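Local coordinates for centrosome-associated zinc finger protein CP190 (Drosophila melanogaster, PDB 6ER1) that helps organise chromatin domains and boundaries after recruitment by insulator DNA-binding proteins, and pairs with itself through the N-terminal BTB domain described here, at residues T58-Q66 / L75-A83; Y105-K113 / V119-H127. All coordinates share one frame; numbering follows the deposited sequence. Where two conformers were deposited one is given.

Interaction 1. Residues T58-Q66 / L75-A83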
loop_
_atom_site.group_PDB
_atom_site.type_symbol
_atom_site.label_atom_id
_atom_site.label_comp_id
_atom_site.label_asym_id
_atom_site.label_seq_id
_atom_site.Cartn_x
_atom_site.Cartn_y
_atom_site.Cartn_z
ATOM N N THR A 58 -6.378 -5.753 -9.759
ATOM C CA THR A 58 -7.426 -5.555 -10.775
ATOM C C THR A 58 -7.512 -4.104 -11.216
ATOM O O THR A 58 -7.140 -3.217 -10.458
ATOM C CB THR A 58 -8.804 -6.010 -10.224
ATOM O OG1 THR A 58 -9.800 -6.022 -11.259
ATOM C CG2 THR A 58 -9.253 -5.143 -9.043
ATOM N N ASP A 59 -8.077 -3.865 -12.389
ATOM C CA ASP A 59 -8.502 -2.503 -12.771
ATOM C C ASP A 59 -10.033 -2.298 -12.673
ATOM O O ASP A 59 -10.547 -1.231 -12.991
ATOM C CB ASP A 59 -8.027 -2.140 -14.170
ATOM C CG ASP A 59 -6.540 -1.906 -14.217
ATOM O OD1 ASP A 59 -6.099 -1.070 -13.407
ATOM O OD2 ASP A 59 -5.867 -2.596 -15.011
ATOM N N TYR A 60 -10.735 -3.284 -12.148
ATOM C CA TYR A 60 -12.208 -3.204 -12.116
ATOM C C TYR A 60 -12.705 -2.067 -11.235
ATOM O O TYR A 60 -13.663 -1.383 -11.572
ATOM C CB TYR A 60 -12.755 -4.508 -11.670
ATOM C CG TYR A 60 -14.261 -4.619 -11.745
ATOM C CD1 TYR A 60 -14.932 -4.831 -12.951
ATOM C CD2 TYR A 60 -15.010 -4.581 -10.573
ATOM C CE1 TYR A 60 -16.327 -4.997 -12.984
ATOM C CE2 TYR A 60 -16.379 -4.795 -10.577
ATOM C CZ TYR A 60 -17.038 -4.991 -11.761
ATOM O OH TYR A 60 -18.414 -5.147 -11.718
ATOM N N PHE A 61 -12.086 -1.872 -10.062
ATOM C CA PHE A 61 -12.502 -0.760 -9.223
ATOM C C PHE A 61 -12.210 0.592 -9.903
ATOM O O PHE A 61 -12.987 1.518 -9.741
ATOM C CB PHE A 61 -11.908 -0.841 -7.828
ATOM C CG PHE A 61 -12.491 -1.940 -6.982
ATOM C CD1 PHE A 61 -13.591 -1.683 -6.221
ATOM C CD2 PHE A 61 -11.940 -3.214 -6.935
ATOM C CE1 PHE A 61 -14.123 -2.660 -5.436
ATOM C CE2 PHE A 61 -12.500 -4.213 -6.156
ATOM C CZ PHE A 61 -13.567 -3.899 -5.402
ATOM N N ASN A 62 -11.138 0.668 -10.728
ATOM C CA ASN A 62 -10.878 1.851 -11.534
ATOM C C ASN A 62 -12.051 2.133 -12.488
ATOM O O ASN A 62 -12.525 3.255 -12.602
ATOM C CB ASN A 62 -9.541 1.791 -12.300
ATOM C CG ASN A 62 -8.333 1.802 -11.380
ATOM O OD1 ASN A 62 -8.311 2.506 -10.382
ATOM N ND2 ASN A 62 -7.296 1.060 -11.756
ATOM N N VAL A 63 -12.530 1.085 -13.131
ATOM C CA VAL A 63 -13.661 1.271 -14.050
ATOM C C VAL A 63 -14.938 1.634 -13.323
ATOM O O VAL A 63 -15.689 2.469 -13.812
ATOM C CB VAL A 63 -13.797 0.101 -15.073
ATOM C CG1 VAL A 63 -15.226 -0.287 -15.402
ATOM C CG2 VAL A 63 -13.099 0.510 -16.363
ATOM N N LEU A 64 -15.149 1.037 -12.139
ATOM C CA LEU A 64 -16.323 1.432 -11.313
ATOM C C LEU A 64 -16.263 2.927 -10.943
ATOM O O LEU A 64 -17.249 3.622 -11.030
ATOM C CB LEU A 64 -16.400 0.563 -10.054
ATOM C CG LEU A 64 -16.654 -0.919 -10.211
ATOM C CD1 LEU A 64 -16.888 -1.556 -8.848
ATOM C CD2 LEU A 64 -17.779 -1.215 -11.187
ATOM N N GLU A 65 -15.072 3.425 -10.593
ATOM C CA GLU A 65 -14.952 4.822 -10.265
ATOM C C GLU A 65 -15.205 5.743 -11.459
ATOM O O GLU A 65 -15.641 6.867 -11.265
ATOM C CB GLU A 65 -13.572 5.099 -9.693
ATOM C CG GLU A 65 -13.428 4.634 -8.272
ATOM C CD GLU A 65 -12.240 5.274 -7.610
ATOM O OE1 GLU A 65 -12.446 6.299 -6.917
ATOM O OE2 GLU A 65 -11.127 4.753 -7.801
ATOM N N GLN A 66 -14.909 5.265 -12.671
ATOM C CA GLN A 66 -15.215 5.993 -13.901
ATOM C C GLN A 66 -16.700 5.947 -14.315
ATOM O O GLN A 66 -17.135 6.795 -15.060
ATOM C CB GLN A 66 -14.361 5.460 -15.076
ATOM C CG GLN A 66 -12.860 5.621 -14.948
ATOM C CD GLN A 66 -12.464 7.067 -14.948
ATOM O OE1 GLN A 66 -12.746 7.782 -15.900
ATOM N NE2 GLN A 66 -11.864 7.523 -13.859
ATOM N N LEU A 75 -18.697 5.331 -3.325
ATOM C CA LEU A 75 -18.958 4.761 -4.618
ATOM C C LEU A 75 -20.080 3.709 -4.510
ATOM O O LEU A 75 -19.977 2.734 -3.746
ATOM C CB LEU A 75 -17.677 4.137 -5.144
ATOM C CG LEU A 75 -17.704 3.567 -6.553
ATOM C CD1 LEU A 75 -18.054 4.645 -7.564
ATOM C CD2 LEU A 75 -16.326 3.016 -6.833
ATOM N N ILE A 76 -21.120 3.873 -5.314
ATOM C CA ILE A 76 -22.286 2.973 -5.256
ATOM C C ILE A 76 -21.983 1.710 -6.077
ATOM O O ILE A 76 -21.821 1.749 -7.319
ATOM C CB ILE A 76 -23.535 3.646 -5.813
ATOM C CG1 ILE A 76 -23.851 4.915 -5.015
ATOM C CG2 ILE A 76 -24.689 2.674 -5.837
ATOM C CD1 ILE A 76 -23.972 4.705 -3.515
ATOM N N MET A 77 -21.860 0.594 -5.390
ATOM C CA MET A 77 -21.521 -0.655 -6.049
ATOM C C MET A 77 -22.661 -1.137 -6.953
ATOM O O MET A 77 -23.827 -0.986 -6.604
ATOM C CB MET A 77 -21.244 -1.739 -5.006
ATOM C CG MET A 77 -19.956 -1.493 -4.222
ATOM S SD MET A 77 -18.441 -1.424 -5.189
ATOM C CE MET A 77 -18.278 0.295 -5.611
ATOM N N PRO A 78 -22.336 -1.717 -8.104
ATOM C CA PRO A 78 -23.363 -2.303 -8.948
ATOM C C PRO A 78 -24.124 -3.463 -8.303
ATOM O O PRO A 78 -23.652 -4.094 -7.355
ATOM C CB PRO A 78 -22.605 -2.768 -10.184
ATOM C CG PRO A 78 -21.191 -2.442 -9.983
ATOM C CD PRO A 78 -20.980 -1.866 -8.653
ATOM N N ASN A 79 -25.316 -3.733 -8.825
ATOM C CA ASN A 79 -26.179 -4.788 -8.268
ATOM C C ASN A 79 -25.537 -6.160 -8.254
ATOM O O ASN A 79 -25.764 -6.932 -7.315
ATOM C CB ASN A 79 -27.481 -4.847 -9.038
ATOM C CG ASN A 79 -28.324 -3.623 -8.824
ATOM O OD1 ASN A 79 -28.196 -2.924 -7.820
ATOM N ND2 ASN A 79 -29.212 -3.362 -9.767
ATOM N N GLU A 80 -24.677 -6.432 -9.238
ATOM C CA GLU A 80 -24.014 -7.738 -9.314
ATOM C C GLU A 80 -22.756 -7.839 -8.474
ATOM O O GLU A 80 -22.111 -8.891 -8.508
ATOM C CB GLU A 80 -23.646 -8.129 -10.767
ATOM C CG GLU A 80 -22.464 -7.383 -11.436
ATOM C CD GLU A 80 -22.895 -6.116 -12.131
ATOM O OE1 GLU A 80 -23.945 -5.531 -11.728
ATOM O OE2 GLU A 80 -22.168 -5.705 -13.051
ATOM N N PHE A 81 -22.409 -6.783 -7.720
ATOM C CA PHE A 81 -21.123 -6.722 -7.041
ATOM C C PHE A 81 -21.345 -6.207 -5.629
ATOM O O PHE A 81 -21.025 -5.079 -5.270
ATOM C CB PHE A 81 -20.184 -5.807 -7.865
ATOM C CG PHE A 81 -18.727 -5.908 -7.529
ATOM C CD1 PHE A 81 -18.033 -7.076 -7.728
ATOM C CD2 PHE A 81 -18.022 -4.782 -7.102
ATOM C CE1 PHE A 81 -16.663 -7.152 -7.508
ATOM C CE2 PHE A 81 -16.652 -4.855 -6.891
ATOM C CZ PHE A 81 -15.973 -6.044 -7.067
ATOM N N GLN A 82 -22.013 -7.054 -4.834
ATOM C CA GLN A 82 -22.386 -6.720 -3.450
ATOM C C GLN A 82 -21.513 -7.432 -2.455
ATOM O O GLN A 82 -20.502 -8.089 -2.807
ATOM C CB GLN A 82 -23.890 -7.025 -3.258
ATOM C CG GLN A 82 -24.721 -6.147 -4.158
ATOM C CD GLN A 82 -24.748 -4.688 -3.692
ATOM O OE1 GLN A 82 -25.079 -4.402 -2.517
ATOM N NE2 GLN A 82 -24.484 -3.755 -4.599
ATOM N N ALA A 83 -21.798 -7.266 -1.170
ATOM C CA ALA A 83 -20.842 -7.675 -0.120
ATOM C C ALA A 83 -20.519 -9.160 -0.149
ATOM O O ALA A 83 -19.445 -9.564 0.242
ATOM C CB ALA A 83 -21.318 -7.241 1.267
#
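The ring of F81 is met from two sides: Y60 drives an edge into one face while F61 comes to its rim. In this BTB/POZ fold the cluster fastens helix 60-67 to the chain leaving strand 74-76. Y60 and F81 form a T-shaped pair, centroids 4.9 Å apart and planes at 71°, with Y60 CE2 over the centre of the F81 face. F61 CZ lies 3.6 Å from F81 CE2, the two planes oblique. Y60 reaches across because its CG stands anti to the backbone N (chi1 -173°), and its hydroxyl goes on to bond E114 of helix 105-115. One turn further along, branched L64 spreads two methyls: L64 CD1 meets CD2 and CE2 of F81 and the sulfur and terminal methyl of M77, whose chain bends at chi2 and chi3 to bring both to it, while L64 CD2 rests 3.8 Å from P78 CG. Proline suits the place, a compact apolar ring opening a type I turn whose last residue is F81. At the C-terminal end of 58-66, the aliphatic E65 CG sits 3.6 Å from L75 CD2, while the E65 carboxylate forms a salt bridge with R51. L75 CD1 lies 3.7 Å from L64 O.

Interaction 2. Residues Y105-K113 / V119-H127; sequences YGKLLRTAK and VLLKLLEAH. With PO4 (phosphate ion), chain B.
L120 begins the contact by setting CD2 3.9 Å from A112 CB, two helices of the BTB domain packing here in a nearly antiparallel hairpin, their axes 9.1 Å apart at closest and at 148°. A112 suits the crossing: its single methyl lets the backbones draw together, and its CA is the nearest to that of L121. L121 then lays CD2 into a groove bounded by A112 CB, L109 CD1 and the aliphatic CG of K113, the last 3.5 Å away in the conformer given. L124 is the residue most covered. With L124 CG anti to the carbonyl carbon (chi1 -77°), L124 CD1 lies against the backbone of L109, 3.8 Å from L109 CA, while L124 CD2 turns to the ring of Y105. The carbonyl of L124, in the last turn of its helix, receives the hydroxyl of Y105 at 2.7 Å, O lying in the plane of the ring but OH standing about 50° above the carbonyl plane. A phenylalanine in place of Y105 would probably keep the contact with CD2 but leave this carbonyl without the hydroxyl's bond. E125 follows, its OE2 3.8 Å from L109 CD1. A water donates to E125 OE2 at 2.8 Å and accepts a weak bond from K113 NZ. Past the helix, H127 turns from the hairpin toward a phosphate ion, probably from the crystallisation liquor; ND1 to O4 is modelled very short. The chemistry is therefore graded: leucine and alanine carbons join the helices, one neutral hydroxyl ties down the C-terminal end, and at the exposed margin K113 and E125, their charged atoms apart, are linked weakly through one water, where opposite charges may add a mild attraction.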
loop_
_atom_site.group_PDB
_atom_site.type_symbol
_atom_site.label_atom_id
_atom_site.label_comp_id
_atom_site.label_asym_id
_atom_site.label_seq_id
_atom_site.Cartn_x
_atom_site.Cartn_y
_atom_site.Cartn_z
ATOM N N TYR A 105 -18.512 -20.677 -4.593
ATOM C CA TYR A 105 -17.358 -20.876 -5.525
ATOM C C TYR A 105 -17.748 -20.348 -6.842
ATOM O O TYR A 105 -16.926 -19.514 -7.443
ATOM C CB TYR A 105 -16.965 -22.348 -5.615
ATOM C CG TYR A 105 -15.905 -22.598 -6.643
ATOM C CD1 TYR A 105 -14.592 -22.295 -6.327
ATOM C CD2 TYR A 105 -16.191 -23.112 -7.858
ATOM C CE1 TYR A 105 -13.598 -22.534 -7.251
ATOM C CE2 TYR A 105 -15.183 -23.359 -8.813
ATOM C CZ TYR A 105 -13.879 -23.065 -8.480
ATOM O OH TYR A 105 -12.908 -23.326 -9.430
ATOM N N GLY A 106 -18.779 -20.769 -7.508
ATOM C CA GLY A 106 -19.075 -20.336 -8.841
ATOM C C GLY A 106 -19.374 -18.910 -8.952
ATOM O O GLY A 106 -18.906 -18.248 -9.951
ATOM N N LYS A 107 -19.985 -18.266 -8.015
ATOM C CA LYS A 107 -20.288 -16.888 -8.056
ATOM C C LYS A 107 -18.931 -16.127 -7.953
ATOM O O LYS A 107 -18.796 -15.084 -8.656
ATOM C CB LYS A 107 -21.198 -16.479 -6.884
ATOM C CG LYS A 107 -21.883 -15.148 -7.119
ATOM C CD LYS A 107 -22.967 -14.769 -6.128
ATOM C CE LYS A 107 -23.507 -13.393 -6.487
ATOM N NZ LYS A 107 -24.662 -12.977 -5.640
ATOM N N LEU A 108 -18.070 -16.538 -7.077
ATOM C CA LEU A 108 -16.759 -15.865 -6.932
ATOM C C LEU A 108 -16.010 -16.043 -8.216
ATOM O O LEU A 108 -15.330 -15.016 -8.646
ATOM C CB LEU A 108 -16.009 -16.413 -5.752
ATOM C CG LEU A 108 -16.561 -15.951 -4.400
ATOM C CD1 LEU A 108 -16.004 -16.854 -3.299
ATOM C CD2 LEU A 108 -16.169 -14.493 -4.113
ATOM N N LEU A 109 -16.009 -17.173 -8.869
ATOM C CA LEU A 109 -15.307 -17.386 -10.145
ATOM C C LEU A 109 -15.910 -16.520 -11.170
ATOM O O LEU A 109 -15.127 -15.819 -11.926
ATOM C CB LEU A 109 -15.297 -18.837 -10.504
ATOM C CG LEU A 109 -14.578 -19.275 -11.714
ATOM C CD1 LEU A 109 -13.163 -18.720 -11.777
ATOM C CD2 LEU A 109 -14.569 -20.763 -11.875
ATOM N N ARG A 110 -17.200 -16.402 -11.355
ATOM C CA ARG A 110 -17.798 -15.526 -12.329
ATOM C C ARG A 110 -17.446 -14.073 -12.018
ATOM O O ARG A 110 -17.201 -13.292 -13.007
ATOM C CB ARG A 110 -19.321 -15.735 -12.475
ATOM C CG ARG A 110 -19.649 -17.085 -13.100
ATOM C CD ARG A 110 -21.160 -17.306 -13.260
ATOM N NE ARG A 110 -21.911 -17.395 -12.013
ATOM C CZ ARG A 110 -22.056 -18.531 -11.342
ATOM N NH1 ARG A 110 -21.536 -19.659 -11.755
ATOM N NH2 ARG A 110 -22.812 -18.493 -10.236
ATOM N N THR A 111 -17.389 -13.652 -10.792
ATOM C CA THR A 111 -17.057 -12.309 -10.421
ATOM C C THR A 111 -15.540 -12.082 -10.806
ATOM O O THR A 111 -15.260 -10.981 -11.400
ATOM C CB THR A 111 -17.265 -12.006 -8.963
ATOM O OG1 THR A 111 -18.688 -12.181 -8.683
ATOM C CG2 THR A 111 -16.909 -10.656 -8.544
ATOM N N ALA A 112 -14.681 -12.992 -10.492
ATOM C CA ALA A 112 -13.218 -12.789 -10.839
ATOM C C ALA A 112 -13.175 -12.731 -12.299
ATOM O O ALA A 112 -12.271 -11.918 -12.809
ATOM C CB ALA A 112 -12.442 -13.942 -10.304
ATOM N N LYS A 113 -13.893 -13.434 -13.103
ATOM C CA LYS A 113 -13.873 -13.329 -14.567
ATOM C C LYS A 113 -14.405 -12.019 -15.021
ATOM O O LYS A 113 -13.768 -11.337 -15.953
ATOM C CB LYS A 113 -14.624 -14.498 -15.262
ATOM C CG LYS A 113 -13.961 -15.847 -15.146
ATOM C CD LYS A 113 -14.839 -16.910 -15.800
ATOM C CE LYS A 113 -14.173 -18.263 -16.058
ATOM N NZ LYS A 113 -13.846 -18.670 -17.438
ATOM N N VAL A 119 -5.031 -12.949 -10.803
ATOM C CA VAL A 119 -4.416 -13.646 -9.688
ATOM C C VAL A 119 -5.468 -14.507 -8.921
ATOM O O VAL A 119 -5.141 -15.559 -8.436
ATOM C CB VAL A 119 -3.647 -12.712 -8.745
ATOM C CG1 VAL A 119 -4.527 -11.711 -8.061
ATOM C CG2 VAL A 119 -2.726 -13.454 -7.784
ATOM N N LEU A 120 -6.676 -14.000 -8.849
ATOM C CA LEU A 120 -7.761 -14.757 -8.142
ATOM C C LEU A 120 -8.282 -15.897 -9.036
ATOM O O LEU A 120 -8.591 -16.995 -8.534
ATOM C CB LEU A 120 -8.864 -13.780 -7.745
ATOM C CG LEU A 120 -10.062 -14.442 -7.036
ATOM C CD1 LEU A 120 -9.564 -15.210 -5.827
ATOM C CD2 LEU A 120 -10.997 -13.302 -6.692
ATOM N N LEU A 121 -8.404 -15.633 -10.336
ATOM C CA LEU A 121 -8.742 -16.724 -11.290
ATOM C C LEU A 121 -7.795 -17.903 -11.166
ATOM O O LEU A 121 -8.224 -19.065 -11.098
ATOM C CB LEU A 121 -8.716 -16.202 -12.738
ATOM C CG LEU A 121 -9.849 -15.229 -13.034
ATOM C CD1 LEU A 121 -9.673 -14.395 -14.297
ATOM C CD2 LEU A 121 -11.169 -15.958 -13.083
ATOM N N LYS A 122 -6.500 -17.616 -11.171
ATOM C CA LYS A 122 -5.514 -18.661 -11.051
ATOM C C LYS A 122 -5.681 -19.434 -9.737
ATOM O O LYS A 122 -5.588 -20.664 -9.703
ATOM C CB LYS A 122 -4.107 -18.039 -11.189
ATOM C CG LYS A 122 -3.830 -17.619 -12.608
ATOM C CD LYS A 122 -2.387 -17.179 -12.790
ATOM C CE LYS A 122 -2.122 -16.673 -14.197
ATOM N NZ LYS A 122 -0.877 -15.863 -14.225
ATOM N N LEU A 123 -5.930 -18.716 -8.653
ATOM C CA LEU A 123 -6.136 -19.382 -7.367
ATOM C C LEU A 123 -7.388 -20.306 -7.385
ATOM O O LEU A 123 -7.320 -21.455 -6.937
ATOM C CB LEU A 123 -6.230 -18.335 -6.278
ATOM C CG LEU A 123 -6.494 -18.888 -4.871
ATOM C CD1 LEU A 123 -5.416 -19.870 -4.435
ATOM C CD2 LEU A 123 -6.649 -17.764 -3.884
ATOM N N LEU A 124 -8.483 -19.792 -7.927
ATOM C CA LEU A 124 -9.769 -20.548 -7.896
ATOM C C LEU A 124 -9.691 -21.733 -8.804
ATOM O O LEU A 124 -10.381 -22.733 -8.582
ATOM C CB LEU A 124 -10.872 -19.621 -8.315
ATOM C CG LEU A 124 -11.317 -18.626 -7.242
ATOM C CD1 LEU A 124 -12.237 -17.618 -7.892
ATOM C CD2 LEU A 124 -11.990 -19.283 -6.057
ATOM N N GLU A 125 -8.800 -21.676 -9.800
ATOM C CA GLU A 125 -8.641 -22.744 -10.775
ATOM C C GLU A 125 -7.437 -23.646 -10.477
ATOM O O GLU A 125 -7.144 -24.523 -11.278
ATOM C CB GLU A 125 -8.495 -22.112 -12.168
ATOM C CG GLU A 125 -9.735 -21.364 -12.631
ATOM C CD GLU A 125 -9.566 -20.511 -13.880
ATOM O OE1 GLU A 125 -8.460 -20.413 -14.460
ATOM O OE2 GLU A 125 -10.578 -19.907 -14.283
ATOM N N ALA A 126 -6.788 -23.487 -9.324
ATOM C CA ALA A 126 -5.563 -24.237 -8.988
ATOM C C ALA A 126 -5.833 -25.707 -8.769
ATOM O O ALA A 126 -6.884 -26.093 -8.263
ATOM C CB ALA A 126 -4.893 -23.655 -7.735
ATOM N N HIS A 127 -4.847 -26.533 -9.108
ATOM C CA HIS A 127 -4.989 -27.970 -8.917
ATOM C C HIS A 127 -3.693 -28.629 -8.496
ATOM O O HIS A 127 -2.628 -28.040 -8.603
ATOM C CB HIS A 127 -5.552 -28.603 -10.192
ATOM C CG HIS A 127 -4.737 -28.334 -11.412
ATOM N ND1 HIS A 127 -3.670 -29.118 -11.778
ATOM C CD2 HIS A 127 -4.825 -27.360 -12.347
ATOM C CE1 HIS A 127 -3.139 -28.651 -12.893
ATOM N NE2 HIS A 127 -3.819 -27.579 -13.253
HETATM P P PO4 B . -1.651 -31.862 -11.823
HETATM O O1 PO4 B . -1.370 -31.234 -13.167
HETATM O O2 PO4 B . -0.404 -31.510 -11.063
HETATM O O3 PO4 B . -1.869 -33.338 -11.932
HETATM O O4 PO4 B . -2.875 -31.266 -11.169
HETATM O O HOH W 1 -10.829 -18.310 -16.517
#

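How the interactions relate
Interactions 1 and 2 follow one another along the chain, their centres about 18 Å apart, and helix 105-115 links them. One flank of that helix serves 105-113 with 119-127; another faces the aromatic cluster of 58-66 with 75-83. There F81 CE1 packs 3.7 Å from T111 CG2; T111 OG1 is bonded to K107 O on its own helix, and CG2 is the branch that meets F81. M115, further along, touches Y60, F61 and F81. Helix 83-95 is a second shared support, with V86 and M93 near interaction 1 and I89 touching both T111 and L120 in interaction 2. The phosphate lies beside H127, at the far end of interaction 2.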